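Local coordinates for beta-glucosidase (Chaetomella raphigera, PDB 6JXG), which probably hydrolyses terminal, non-reducing beta-D-glucosyl residues to release beta-D-glucose, as a secreted glycoside hydrolase family 3 enzyme of cellulose degradation, at residues I28-G33 and Y261-N266; S231-Q236 and V249-D254; F693-G698 and G708-S713. All coordinates share one frame; numbering follows the deposited sequence.

Contact 1: I28-G33 and Y261-N266. With NAG (2-acetamido-2-deoxy-beta-D-glucopyranose), chain C.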
loop_
_atom_site.group_PDB
_atom_site.type_symbol
_atom_site.label_atom_id
_atom_site.label_comp_id
_atom_site.label_asym_id
_atom_site.label_seq_id
_atom_site.Cartn_x
_atom_site.Cartn_y
_atom_site.Cartn_z
ATOM N N ILE A 28 -23.315 19.635 -0.433
ATOM C CA ILE A 28 -22.577 18.645 -1.176
ATOM C C ILE A 28 -21.061 18.666 -0.843
ATOM O O ILE A 28 -20.407 17.642 -0.872
ATOM C CB ILE A 28 -22.787 18.799 -2.688
ATOM C CG1 ILE A 28 -24.210 18.389 -3.050
ATOM C CG2 ILE A 28 -21.925 17.865 -3.529
ATOM C CD1 ILE A 28 -24.648 18.732 -4.488
ATOM N N VAL A 29 -20.565 19.815 -0.384
ATOM C CA VAL A 29 -19.160 19.994 -0.180
ATOM C C VAL A 29 -18.799 19.945 1.311
ATOM O O VAL A 29 -17.608 19.909 1.694
ATOM C CB VAL A 29 -18.955 21.366 -0.885
ATOM C CG1 VAL A 29 -18.603 22.478 -0.002
ATOM C CG2 VAL A 29 -18.636 21.306 -2.390
ATOM N N THR A 30 -19.795 19.912 2.180
ATOM C CA THR A 30 -19.583 20.051 3.599
ATOM C C THR A 30 -20.123 18.836 4.299
ATOM O O THR A 30 -21.296 18.533 4.254
ATOM C CB THR A 30 -20.284 21.291 4.194
ATOM O OG1 THR A 30 -20.039 22.423 3.375
ATOM C CG2 THR A 30 -19.853 21.542 5.650
ATOM N N GLY A 31 -19.203 18.097 4.930
ATOM C CA GLY A 31 -19.574 16.942 5.694
ATOM C C GLY A 31 -20.627 17.282 6.734
ATOM O O GLY A 31 -20.626 18.398 7.298
ATOM N N VAL A 32 -21.451 16.285 7.073
ATOM C CA VAL A 32 -22.584 16.524 8.051
ATOM C C VAL A 32 -22.146 16.611 9.505
ATOM O O VAL A 32 -22.937 17.013 10.349
ATOM C CB VAL A 32 -23.689 15.458 7.972
ATOM C CG1 VAL A 32 -24.277 15.438 6.595
ATOM C CG2 VAL A 32 -23.186 14.095 8.379
ATOM N N GLY A 33 -20.892 16.257 9.798
ATOM C CA GLY A 33 -20.409 16.221 11.150
ATOM C C GLY A 33 -19.921 14.846 11.535
ATOM O O GLY A 33 -20.502 13.826 11.128
ATOM N N TYR A 261 -18.603 24.296 11.659
ATOM C CA TYR A 261 -18.390 23.985 10.235
ATOM C C TYR A 261 -17.713 25.170 9.510
ATOM O O TYR A 261 -18.303 26.272 9.386
ATOM C CB TYR A 261 -19.730 23.634 9.542
ATOM C CG TYR A 261 -20.400 22.448 10.125
ATOM C CD1 TYR A 261 -20.279 21.188 9.562
ATOM C CD2 TYR A 261 -21.146 22.575 11.301
ATOM C CE1 TYR A 261 -20.900 20.097 10.140
ATOM C CE2 TYR A 261 -21.741 21.494 11.910
ATOM C CZ TYR A 261 -21.663 20.257 11.319
ATOM O OH TYR A 261 -22.305 19.216 11.949
ATOM N N LEU A 262 -16.471 24.967 9.122
ATOM C CA LEU A 262 -15.719 26.037 8.408
ATOM C C LEU A 262 -16.297 26.314 7.059
ATOM O O LEU A 262 -16.148 27.401 6.522
ATOM C CB LEU A 262 -14.218 25.673 8.273
ATOM C CG LEU A 262 -13.464 25.816 9.594
ATOM C CD1 LEU A 262 -12.140 25.094 9.646
ATOM C CD2 LEU A 262 -13.232 27.297 9.881
ATOM N N TRP A 263 -17.001 25.331 6.506
ATOM C CA TRP A 263 -17.746 25.530 5.236
ATOM C C TRP A 263 -19.275 25.641 5.569
ATOM O O TRP A 263 -19.613 26.473 6.403
ATOM C CB TRP A 263 -17.373 24.489 4.206
ATOM C CG TRP A 263 -16.098 24.776 3.477
ATOM C CD1 TRP A 263 -15.211 25.833 3.670
ATOM C CD2 TRP A 263 -15.507 23.966 2.441
ATOM N NE1 TRP A 263 -14.157 25.753 2.773
ATOM C CE2 TRP A 263 -14.300 24.592 2.043
ATOM C CE3 TRP A 263 -15.860 22.776 1.854
ATOM C CZ2 TRP A 263 -13.496 24.073 1.044
ATOM C CZ3 TRP A 263 -15.054 22.243 0.858
ATOM C CH2 TRP A 263 -13.918 22.918 0.408
ATOM N N GLY A 264 -20.179 24.872 4.976
ATOM C CA GLY A 264 -21.581 25.096 5.268
ATOM C C GLY A 264 -21.951 26.578 4.975
ATOM O O GLY A 264 -21.443 27.185 3.981
ATOM N N SER A 265 -22.723 27.179 5.888
ATOM C CA SER A 265 -23.091 28.597 5.802
ATOM C C SER A 265 -21.884 29.482 5.832
ATOM O O SER A 265 -21.962 30.553 5.315
ATOM C CB SER A 265 -23.872 29.092 7.010
ATOM O OG SER A 265 -24.995 28.360 7.200
ATOM N N ASN A 266 -20.842 29.112 6.556
ATOM C CA ASN A 266 -19.611 29.873 6.481
ATOM C C ASN A 266 -19.004 30.020 5.087
ATOM O O ASN A 266 -18.550 31.082 4.754
ATOM C CB ASN A 266 -18.554 29.302 7.398
ATOM C CG ASN A 266 -18.535 29.970 8.739
ATOM O OD1 ASN A 266 -18.696 31.172 8.834
ATOM N ND2 ASN A 266 -18.373 29.192 9.785
HETATM C C1 NAG C . -15.866 36.417 4.850
HETATM C C2 NAG C . -15.134 37.230 5.955
HETATM C C3 NAG C . -14.262 36.314 6.779
HETATM C C4 NAG C . -15.004 35.055 7.196
HETATM C C5 NAG C . -15.711 34.372 6.003
HETATM C C6 NAG C . -16.567 33.124 6.384
HETATM C C7 NAG C . -14.689 39.532 5.311
HETATM C C8 NAG C . -13.694 40.536 4.748
HETATM N N2 NAG C . -14.255 38.279 5.452
HETATM O O3 NAG C . -13.740 36.981 7.931
HETATM O O4 NAG C . -14.005 34.259 7.806
HETATM O O5 NAG C . -16.580 35.305 5.380
HETATM O O6 NAG C . -17.413 33.477 7.440
HETATM O O7 NAG C . -15.868 39.827 5.571
#
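With chi1 of Thr30 at -46°, OG1 lies beside its own backbone N and CG2 anti to it, so the hydroxyl faces the turn before helix 265-272. Tyr261 also sets CG beside its backbone N (chi1 -61°), which sends its ring along the backbone of 31-33. Thr30 OG1 accepts from Gly264 N at 2.9 Å and bonds as well to Ala26 O, so one hydroxyl links the last turn of helix 22-29 to the N-cap residue of helix 265-272. The phenol OH of Tyr261 donates to Val32 O at 2.8 Å from above the carbonyl plane, and Gly31 O sits at the ring edge, 3.3 Å from Tyr261 CE1. A CB on Gly33 would run into this OH. The contact joins the end of helix 22-29 to the start of helix 265-272 in the N-terminal part of the enzyme, whose family 3 domain belongs to the TIM-barrel clan. Trp263 meets Val29 at about a right angle: Val29 CG1 lies 3.3 Å from Trp263 CE3, a tight approach made with a chi1 of 113°, away from the staggered positions. The indole NE1 of Trp263 bonds to Thr239 O. On the outer side, Asn266 ND2 donates almost straight to Tyr261 O at 2.9 Å, which holds the amide so that Asn266 OD1 accepts from O6 of the NAG, 3.0 Å away, part of the glycan carried by Asn273.

Contact 2: S231-Q236 and V249-D254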
loop_
_atom_site.group_PDB
_atom_site.type_symbol
_atom_site.label_atom_id
_atom_site.label_comp_id
_atom_site.label_asym_id
_atom_site.label_seq_id
_atom_site.Cartn_x
_atom_site.Cartn_y
_atom_site.Cartn_z
ATOM N N SER A 231 -10.765 16.248 2.310
ATOM C CA SER A 231 -9.817 16.396 3.396
ATOM C C SER A 231 -9.623 15.156 4.171
ATOM O O SER A 231 -10.557 14.377 4.396
ATOM C CB SER A 231 -10.203 17.540 4.333
ATOM O OG SER A 231 -11.386 17.225 5.027
ATOM N N ASP A 232 -8.412 15.004 4.728
ATOM C CA ASP A 232 -8.307 14.070 5.810
ATOM C C ASP A 232 -9.164 14.646 6.942
ATOM O O ASP A 232 -9.601 15.813 6.884
ATOM C CB ASP A 232 -6.835 13.796 6.174
ATOM C CG ASP A 232 -6.609 12.434 6.825
ATOM O OD1 ASP A 232 -7.557 11.883 7.414
ATOM O OD2 ASP A 232 -5.446 11.930 6.797
ATOM N N TRP A 233 -9.437 13.814 7.957
ATOM C CA TRP A 233 -10.494 14.094 8.880
ATOM C C TRP A 233 -10.064 15.211 9.819
ATOM O O TRP A 233 -9.185 15.071 10.653
ATOM C CB TRP A 233 -10.996 12.863 9.585
ATOM C CG TRP A 233 -12.221 12.226 8.974
ATOM C CD1 TRP A 233 -13.269 11.745 9.672
ATOM C CD2 TRP A 233 -12.497 11.911 7.578
ATOM N NE1 TRP A 233 -14.207 11.200 8.837
ATOM C CE2 TRP A 233 -13.761 11.276 7.545
ATOM C CE3 TRP A 233 -11.800 12.080 6.372
ATOM C CZ2 TRP A 233 -14.356 10.841 6.359
ATOM C CZ3 TRP A 233 -12.380 11.651 5.200
ATOM C CH2 TRP A 233 -13.661 11.020 5.197
ATOM N N ALA A 234 -10.780 16.327 9.657
ATOM C CA ALA A 234 -10.502 17.596 10.341
ATOM C C ALA A 234 -9.129 18.168 9.946
ATOM O O ALA A 234 -8.448 18.788 10.782
ATOM C CB ALA A 234 -10.641 17.469 11.856
ATOM N N ALA A 235 -8.715 17.942 8.696
ATOM C CA ALA A 235 -7.420 18.465 8.195
ATOM C C ALA A 235 -7.657 19.838 7.543
ATOM O O ALA A 235 -6.715 20.507 7.116
ATOM C CB ALA A 235 -6.731 17.490 7.223
ATOM N N GLN A 236 -8.928 20.302 7.492
ATOM C CA GLN A 236 -9.231 21.643 6.966
ATOM C C GLN A 236 -8.965 22.634 8.134
ATOM O O GLN A 236 -9.330 22.336 9.270
ATOM C CB GLN A 236 -10.695 21.781 6.535
ATOM C CG GLN A 236 -11.160 23.159 6.131
ATOM C CD GLN A 236 -12.644 23.197 5.773
ATOM O OE1 GLN A 236 -13.042 23.723 4.722
ATOM N NE2 GLN A 236 -13.452 22.645 6.639
ATOM N N VAL A 249 -14.156 18.792 -0.805
ATOM C CA VAL A 249 -15.020 18.247 0.225
ATOM C C VAL A 249 -14.344 18.276 1.599
ATOM O O VAL A 249 -13.213 17.803 1.757
ATOM C CB VAL A 249 -15.387 16.778 -0.057
ATOM C CG1 VAL A 249 -16.363 16.230 0.996
ATOM C CG2 VAL A 249 -16.002 16.638 -1.441
ATOM N N ALA A 250 -15.059 18.814 2.587
ATOM C CA ALA A 250 -14.540 18.927 3.938
ATOM C C ALA A 250 -15.095 17.836 4.815
ATOM O O ALA A 250 -16.292 17.834 5.077
ATOM C CB ALA A 250 -14.861 20.290 4.548
ATOM N N MET A 251 -14.241 16.930 5.256
ATOM C CA MET A 251 -14.683 15.846 6.110
ATOM C C MET A 251 -13.989 15.904 7.479
ATOM O O MET A 251 -12.815 16.156 7.511
ATOM C CB MET A 251 -14.317 14.512 5.439
ATOM C CG MET A 251 -15.254 14.143 4.313
ATOM S SD MET A 251 -16.883 13.708 5.012
ATOM C CE MET A 251 -17.923 14.382 3.730
ATOM N N PRO A 252 -14.650 15.472 8.585
ATOM C CA PRO A 252 -16.076 15.030 8.554
ATOM C C PRO A 252 -17.079 16.155 8.473
ATOM O O PRO A 252 -18.323 15.886 8.506
ATOM C CB PRO A 252 -16.239 14.277 9.870
ATOM C CG PRO A 252 -15.220 14.884 10.793
ATOM C CD PRO A 252 -14.032 15.260 9.919
ATOM N N GLY A 253 -16.564 17.417 8.356
ATOM C CA GLY A 253 -17.372 18.647 8.235
ATOM C C GLY A 253 -17.155 19.596 9.418
ATOM O O GLY A 253 -17.049 20.840 9.240
ATOM N N ASP A 254 -17.116 19.024 10.625
ATOM C CA ASP A 254 -16.769 19.744 11.819
ATOM C C ASP A 254 -15.441 19.229 12.385
ATOM O O ASP A 254 -14.771 18.298 11.809
ATOM C CB ASP A 254 -17.889 19.692 12.872
ATOM C CG ASP A 254 -18.184 18.289 13.377
ATOM O OD1 ASP A 254 -19.085 18.241 14.232
ATOM O OD2 ASP A 254 -17.528 17.278 12.965
HETATM O O HOH W 1 -16.338 22.414 7.174
HETATM O O HOH W 2 -11.595 18.937 7.592
HETATM O O HOH W 3 -13.583 21.286 9.057
#
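Met251 and Pro252 cover one face of the Trp233 indole. Met251 CB stands 3.4 Å from the centroid of the six-membered ring of Trp233, nearly on the ring normal, and Pro252 CD reaches the five-membered ring; both are CH-pi contacts. Met251 runs alongside the indole, then bends at chi2 and chi3, so that Met251 SD makes an oblique Met-aromatic contact 4.6 Å from the same six-membered centroid. Three hydrogen bonds join the segments, two of them between backbones and one to the Ser231 hydroxyl. Ala234 N donates to Met251 O at 3.0 Å along a lone pair, Ser231 N donates to Val249 O at 3.0 Å nearly along the C=O axis, and between them Ser231 OG receives Met251 N at 2.9 Å. That hydroxyl, in the crowded position between N and carbonyl carbon (chi1 68°), donates in turn to Asp232 O, which also takes Ala235 N and so closes the type II turn from Asp232 to Ala235. Further out, one water joins Gln236 N to Met251 O, and another lies 2.9 Å from Gln236 NE2 and 2.7 Å from Gly253 O; Gln236 OE1 bonds to Ser242 OG of helix 239-245, which fixes the amide. The peptide before Pro252 is cis, and this probably helps turn its ring against the indole, whose NE1 is held by Val40 O. Ser231-Asp232-Trp233 matches the Ser-Asp-Trp core of the family 3 signature, whose aspartate is the nucleophile in relatives, so Asp232 probably has that role here; its OD1 accepts from Trp233 N. Segment 231-236 leaves strand 228-231 toward helix 239-245; after that helix, 249-254 returns beside the strand in the same direction, Val249 packing on Phe228 and Val230, and Met251 reaching Tyr56 of strand 55-57.

Contact 3: F693-G698 and G708-S713; sequences FSLYVG and GSLKCS
Phe693 leaves its strand with CG beside the backbone N (chi1 -61°), and its side chain follows the end of the partner strand. Its CB lies against Leu710, 3.9 Å from the carbonyl O of that residue. At the ring, CD2 of Phe693 is 3.6 Å from Leu710 O, and one atom further on CE2 meets Cys712 SG at 3.5 Å. CZ, at the tip, still borders the same sulfur. Cys712 SG sits over a ring face, 3.9 Å from the Phe693 centroid and 28° off the normal: a Cys sulfur-aromatic contact. The chain turns to bring the thiol there, since Cys712 is the centre of an inverse gamma turn just past the strand. The two strands form an antiparallel beta hairpin at one side of the four-stranded sheet of the fibronectin type III-like domain, with 704-711 outermost and 628-637 flanking 692-698 on its other side. Phe693 and Leu710 are a hydrogen-bonded pair, Phe693 N donating to Leu710 O at 2.7 Å, with the return bond from Leu710 N to Phe693 O. Leu695 and Gly708 repeat the pattern, although Leu695 N approaches Gly708 O from above the carbonyl plane, at 3.0 Å. Between these pairs Ser694 faces Ser709, whose CA lies 3.2 Å from Phe693 O in a CA-H...O contact. On the face shared by Phe693, Leu695 and Leu710, Leu695 CD1 packs 4.2 Å from Leu710 CG, and Ala589 and Tyr591 of strand 582-591 meet the two leucines. An alanine here in place of Phe693 would remove the ring that Cys712 SG lies over and that packs on Leu638, Pro639 and Leu675, and would probably loosen the end of the hairpin. Lys711 folds back so that NZ donates to Ser709 O.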
loop_
_atom_site.group_PDB
_atom_site.type_symbol
_atom_site.label_atom_id
_atom_site.label_comp_id
_atom_site.label_asym_id
_atom_site.label_seq_id
_atom_site.Cartn_x
_atom_site.Cartn_y
_atom_site.Cartn_z
ATOM N N PHE A 693 20.502 3.912 -22.222
ATOM C CA PHE A 693 19.991 3.452 -20.925
ATOM C C PHE A 693 20.652 2.160 -20.605
ATOM O O PHE A 693 20.831 1.328 -21.487
ATOM C CB PHE A 693 18.474 3.256 -21.008
ATOM C CG PHE A 693 17.734 4.527 -21.336
ATOM C CD1 PHE A 693 17.404 5.430 -20.347
ATOM C CD2 PHE A 693 17.321 4.805 -22.650
ATOM C CE1 PHE A 693 16.697 6.598 -20.626
ATOM C CE2 PHE A 693 16.599 5.974 -22.925
ATOM C CZ PHE A 693 16.322 6.888 -21.929
ATOM N N SER A 694 20.994 1.929 -19.340
ATOM C CA SER A 694 21.442 0.626 -18.932
ATOM C C SER A 694 20.248 -0.211 -18.436
ATOM O O SER A 694 19.421 0.295 -17.706
ATOM C CB SER A 694 22.448 0.775 -17.821
ATOM O OG SER A 694 23.550 1.392 -18.341
ATOM N N LEU A 695 20.148 -1.443 -18.902
ATOM C CA LEU A 695 19.080 -2.374 -18.549
ATOM C C LEU A 695 19.661 -3.521 -17.707
ATOM O O LEU A 695 20.620 -4.122 -18.130
ATOM C CB LEU A 695 18.581 -2.985 -19.817
ATOM C CG LEU A 695 18.107 -1.996 -20.886
ATOM C CD1 LEU A 695 17.613 -2.669 -22.152
ATOM C CD2 LEU A 695 17.039 -1.119 -20.287
ATOM N N TYR A 696 19.086 -3.792 -16.527
ATOM C CA TYR A 696 19.540 -4.808 -15.611
ATOM C C TYR A 696 18.375 -5.695 -15.335
ATOM O O TYR A 696 17.375 -5.188 -14.829
ATOM C CB TYR A 696 20.114 -4.247 -14.320
ATOM C CG TYR A 696 21.180 -3.263 -14.567
ATOM C CD1 TYR A 696 22.412 -3.655 -15.127
ATOM C CD2 TYR A 696 21.006 -1.941 -14.270
ATOM C CE1 TYR A 696 23.411 -2.744 -15.346
ATOM C CE2 TYR A 696 22.016 -1.017 -14.521
ATOM C CZ TYR A 696 23.202 -1.435 -15.031
ATOM O OH TYR A 696 24.174 -0.532 -15.277
ATOM N N VAL A 697 18.427 -6.965 -15.764
ATOM C CA VAL A 697 17.308 -7.873 -15.515
ATOM C C VAL A 697 17.769 -8.941 -14.549
ATOM O O VAL A 697 18.839 -9.548 -14.740
ATOM C CB VAL A 697 16.712 -8.461 -16.804
ATOM C CG1 VAL A 697 15.680 -9.569 -16.487
ATOM C CG2 VAL A 697 16.140 -7.361 -17.649
ATOM N N GLY A 698 16.976 -9.176 -13.491
ATOM C CA GLY A 698 17.300 -10.246 -12.584
ATOM C C GLY A 698 16.249 -10.584 -11.532
ATOM O O GLY A 698 15.087 -10.243 -11.691
ATOM N N GLY A 708 21.968 -5.240 -20.588
ATOM C CA GLY A 708 21.894 -4.784 -21.959
ATOM C C GLY A 708 21.762 -3.299 -21.966
ATOM O O GLY A 708 21.888 -2.668 -20.957
ATOM N N SER A 709 21.495 -2.748 -23.119
ATOM C CA SER A 709 21.293 -1.293 -23.203
ATOM C C SER A 709 20.265 -0.940 -24.246
ATOM O O SER A 709 19.851 -1.775 -25.030
ATOM C CB SER A 709 22.619 -0.587 -23.425
ATOM O OG SER A 709 23.133 -1.016 -24.638
ATOM N N LEU A 710 19.756 0.271 -24.139
ATOM C CA LEU A 710 18.799 0.805 -25.073
ATOM C C LEU A 710 19.454 2.089 -25.482
ATOM O O LEU A 710 19.655 2.981 -24.665
ATOM C CB LEU A 710 17.467 1.134 -24.409
ATOM C CG LEU A 710 16.166 0.392 -24.637
ATOM C CD1 LEU A 710 15.067 1.186 -23.937
ATOM C CD2 LEU A 710 15.818 0.117 -26.084
ATOM N N LYS A 711 19.868 2.131 -26.732
ATOM C CA LYS A 711 20.311 3.346 -27.403
ATOM C C LYS A 711 19.190 4.364 -27.207
ATOM O O LYS A 711 18.026 3.997 -27.333
ATOM C CB LYS A 711 20.491 3.035 -28.885
ATOM C CG LYS A 711 19.417 2.039 -29.437
ATOM C CD LYS A 711 19.732 0.519 -29.182
ATOM C CE LYS A 711 18.506 -0.258 -28.717
ATOM N NZ LYS A 711 18.797 -1.550 -28.016
ATOM N N CYS A 712 19.536 5.587 -26.810
ATOM C CA CYS A 712 18.561 6.673 -26.555
ATOM C C CYS A 712 18.090 7.362 -27.847
ATOM O O CYS A 712 18.256 8.564 -27.969
ATOM C CB CYS A 712 19.162 7.768 -25.657
ATOM S SG CYS A 712 19.628 7.254 -23.997
ATOM N N SER A 713 17.484 6.591 -28.756
ATOM C CA SER A 713 16.869 7.081 -29.994
ATOM C C SER A 713 16.228 5.881 -30.677
ATOM O O SER A 713 16.880 4.828 -30.801
ATOM C CB SER A 713 17.922 7.692 -30.932
ATOM O OG SER A 713 19.053 6.828 -31.032
#

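From the N terminus, the chain enters contact 1 at the end of helix 22-29 and closes it only at 261-266, after a loop of more than two hundred residues that takes in most of the N-terminal domain. Contact 2 lies within that loop and closes a short one round helix 239-245. The two touch: Val29 O and Ala250 N, and Gly33 N and Pro252 O, are probably hydrogen-bonded, so 249-254 is held between 28-33 and 231-236. Contact 3 follows in series, a hairpin close to the C-terminal end in the fibronectin type III-like domain, across the chain's centre, its own centre about 53 Å from that of contact 1 and 46 Å from that of contact 2.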